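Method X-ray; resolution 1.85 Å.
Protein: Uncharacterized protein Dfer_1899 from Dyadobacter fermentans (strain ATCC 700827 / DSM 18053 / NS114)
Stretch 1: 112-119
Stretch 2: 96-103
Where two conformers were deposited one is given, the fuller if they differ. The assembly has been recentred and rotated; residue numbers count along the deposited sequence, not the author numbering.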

# COMPACT_ATOMS: atom_id res chain seq x y z
N GLU A 112 -12.33 11.01 -1.64
CA GLU A 112 -11.07 10.30 -1.87
C GLU A 112 -10.66 9.53 -0.61
O GLU A 112 -10.36 10.17 0.41
CB GLU A 112 -9.97 11.29 -2.26
CG GLU A 112 -8.69 10.62 -2.72
CD GLU A 112 -8.87 9.92 -4.07
OE1 GLU A 112 -9.78 10.30 -4.84
OE2 GLU A 112 -8.09 8.98 -4.35
N PRO A 113 -10.64 8.20 -0.63
CA PRO A 113 -10.30 7.45 0.59
C PRO A 113 -8.88 7.72 1.05
O PRO A 113 -7.96 7.85 0.24
CB PRO A 113 -10.47 5.99 0.17
CG PRO A 113 -11.49 6.06 -0.98
CD PRO A 113 -11.11 7.31 -1.71
N GLU A 114 -8.70 7.83 2.37
CA GLU A 114 -7.36 7.91 2.94
C GLU A 114 -6.87 6.51 3.29
O GLU A 114 -7.65 5.63 3.64
CB GLU A 114 -7.35 8.76 4.21
CG GLU A 114 -7.63 10.22 3.97
CD GLU A 114 -7.63 10.99 5.26
OE1 GLU A 114 -8.64 10.94 5.99
OE2 GLU A 114 -6.59 11.60 5.55
N LEU A 115 -5.56 6.33 3.24
CA LEU A 115 -4.98 5.03 3.55
C LEU A 115 -4.85 4.85 5.06
O LEU A 115 -4.28 5.71 5.75
CB LEU A 115 -3.61 4.87 2.89
CG LEU A 115 -3.02 3.49 3.15
CD1 LEU A 115 -3.63 2.45 2.26
CD2 LEU A 115 -1.55 3.52 2.93
N ILE A 116 -5.41 3.77 5.57
CA ILE A 116 -5.10 3.32 6.92
C ILE A 116 -3.88 2.42 6.92
O ILE A 116 -2.95 2.60 7.71
CB ILE A 116 -6.32 2.60 7.55
CG1 ILE A 116 -7.47 3.57 7.79
CG2 ILE A 116 -5.89 1.93 8.89
CD1 ILE A 116 -8.81 2.85 8.19
N TYR A 117 -3.83 1.44 6.02
CA TYR A 117 -2.73 0.49 6.06
C TYR A 117 -2.58 -0.28 4.76
O TYR A 117 -3.57 -0.77 4.20
CB TYR A 117 -2.94 -0.49 7.20
CG TYR A 117 -1.77 -1.43 7.41
CD1 TYR A 117 -0.53 -0.95 7.85
CD2 TYR A 117 -1.91 -2.80 7.23
CE1 TYR A 117 0.54 -1.82 8.07
CE2 TYR A 117 -0.86 -3.68 7.45
CZ TYR A 117 0.37 -3.18 7.87
OH TYR A 117 1.41 -4.05 8.08
N SER A 118 -1.34 -0.40 4.30
CA SER A 118 -0.96 -1.33 3.24
C SER A 118 0.10 -2.27 3.80
O SER A 118 1.18 -1.82 4.20
CB SER A 118 -0.44 -0.60 2.01
OG SER A 118 0.47 0.43 2.37
N HIS A 119 -0.20 -3.54 3.83
CA HIS A 119 0.71 -4.50 4.46
C HIS A 119 1.92 -4.72 3.56
O HIS A 119 1.77 -4.90 2.35
CB HIS A 119 -0.04 -5.81 4.70
CG HIS A 119 0.60 -6.75 5.68
ND1 HIS A 119 1.16 -6.32 6.87
CD2 HIS A 119 0.74 -8.09 5.65
CE1 HIS A 119 1.60 -7.38 7.54
NE2 HIS A 119 1.36 -8.46 6.82
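Stretch 2 (96-103) SYLVSVKS

Stretch 2 lies beside stretch 1 as its antiparallel neighbour in a β-sheet, a backbone-paired contact that carries a β-bulge at Ile116 and buries 594 Å² over both sides. Strand 97-103 is extended throughout, whereas strand 114-117 breaks its extension at Ile116, where phi/psi is -87/-47°. The N-to-C directions make an angle of 137°, and the axes approach to 4.4 Å.

Pairing begins with Glu114 against Ser100, a hydrogen-bonded pair in which Glu114 N donates to Ser100 O (2.9 Å) and Ser100 N to Glu114 O (2.8 Å). Next comes the non-hydrogen-bonded pair Leu115 and Val99, whose CA atoms are 4.4 Å apart; such close backbones also bring Val99 CA to 3.1 Å from Glu114 O, a CA-H...O contact. Beyond it the register shifts by one residue. Leu98 O accepts from both Ile116 N (2.8 Å) and Tyr117 N (3.1 Å), so two residues of stretch 1 share one carbonyl, while Leu98 N returns a bond to Tyr117 O (2.9 Å). The bulge turns the CA-to-CB bond of Ile116 toward stretch 2: its CB lies 4.1 Å from Leu98 CB, and its CD1 reaches to 3.9 Å from Ser100 CB.

On the sheet face that carries Leu115 and Val99, Leu115 CD1 packs 3.7 Å from Tyr97 CB and 4.2 Å from Val99 CG1. Pro113, just ahead of the strand, extends the apolar contact, with its CB 3.8 Å from Val99 CB and its CG 4.0 Å from Val101 CG1. At the other end, Ser118 CB sits over one face of the Tyr97 ring, 4.0 Å from the centroid of the Tyr97 ring, in a CH-π contact.

The face of Glu114, Ser100, Tyr117 and Leu98 is more mixed. Tyr117 CB touches Leu98 CD1 at 4.1 Å, but the Tyr117 side chain then leads away, and its OH hydrogen-bonds to His119 ND1 at 2.6 Å. Lys102, with chi2 to chi4 all t, stretches out to form a salt bridge between its NZ and Glu114 OE1 (3.0 Å). The same Glu114 OE1 accepts from a water at 2.8 Å, and this water also lies 2.8 Å from Ser100 OG, tying carboxylate and hydroxyl together. A second water continues the link past the last strand pair, accepting from His119 N and donating to Ser96 O, each 2.9 Å from the water oxygen.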

# COMPACT_ATOMS: atom_id res chain seq x y z
N SER A 96 -4.90 -5.23 -2.05
CA SER A 96 -6.04 -4.79 -1.25
C SER A 96 -5.52 -4.07 -0.01
O SER A 96 -4.69 -4.61 0.74
CB SER A 96 -6.95 -5.97 -0.87
OG SER A 96 -6.31 -6.90 0.01
N TYR A 97 -5.95 -2.83 0.16
CA TYR A 97 -5.52 -1.96 1.25
C TYR A 97 -6.67 -1.63 2.18
O TYR A 97 -7.84 -1.73 1.82
CB TYR A 97 -4.93 -0.65 0.71
CG TYR A 97 -3.80 -0.82 -0.28
CD1 TYR A 97 -2.94 -1.91 -0.22
CD2 TYR A 97 -3.59 0.13 -1.29
CE1 TYR A 97 -1.88 -2.06 -1.14
CE2 TYR A 97 -2.54 -0.01 -2.21
CZ TYR A 97 -1.69 -1.09 -2.14
OH TYR A 97 -0.66 -1.20 -3.07
N LEU A 98 -6.33 -1.22 3.39
CA LEU A 98 -7.31 -0.72 4.34
C LEU A 98 -7.40 0.79 4.17
O LEU A 98 -6.39 1.49 4.35
CB LEU A 98 -6.91 -1.10 5.77
CG LEU A 98 -6.56 -2.59 6.04
CD1 LEU A 98 -6.35 -2.82 7.56
CD2 LEU A 98 -7.62 -3.56 5.49
N VAL A 99 -8.58 1.29 3.82
CA VAL A 99 -8.77 2.72 3.56
C VAL A 99 -10.00 3.21 4.33
O VAL A 99 -10.77 2.43 4.88
CB VAL A 99 -8.92 3.02 2.05
CG1 VAL A 99 -7.68 2.54 1.28
CG2 VAL A 99 -10.15 2.39 1.49
N SER A 100 -10.19 4.54 4.33
CA SER A 100 -11.32 5.12 5.03
C SER A 100 -11.91 6.30 4.27
O SER A 100 -11.21 6.98 3.51
CB SER A 100 -10.94 5.62 6.45
OG SER A 100 -10.01 6.68 6.33
N VAL A 101 -13.20 6.55 4.51
CA VAL A 101 -13.84 7.81 4.15
C VAL A 101 -14.50 8.33 5.42
O VAL A 101 -14.68 7.59 6.39
CB VAL A 101 -14.86 7.70 2.99
CG1 VAL A 101 -14.13 7.40 1.64
CG2 VAL A 101 -15.90 6.63 3.29
N LYS A 102 -14.83 9.63 5.41
CA LYS A 102 -15.27 10.33 6.62
C LYS A 102 -16.50 11.18 6.34
O LYS A 102 -16.76 11.59 5.20
CB LYS A 102 -14.15 11.24 7.18
CG LYS A 102 -12.90 10.48 7.59
CD LYS A 102 -11.75 11.43 7.96
CE LYS A 102 -10.63 10.61 8.66
NZ LYS A 102 -9.32 11.31 8.86
N SER A 103 -17.26 11.47 7.40
CA SER A 103 -18.52 12.21 7.29
C SER A 103 -18.79 12.93 8.60
O SER A 103 -18.41 12.47 9.67
CB SER A 103 -19.69 11.26 6.97
OG SER A 103 -20.93 11.96 6.92
O HOH W 1 -2.24 -4.86 2.26
O HOH W 2 -10.71 9.20 5.37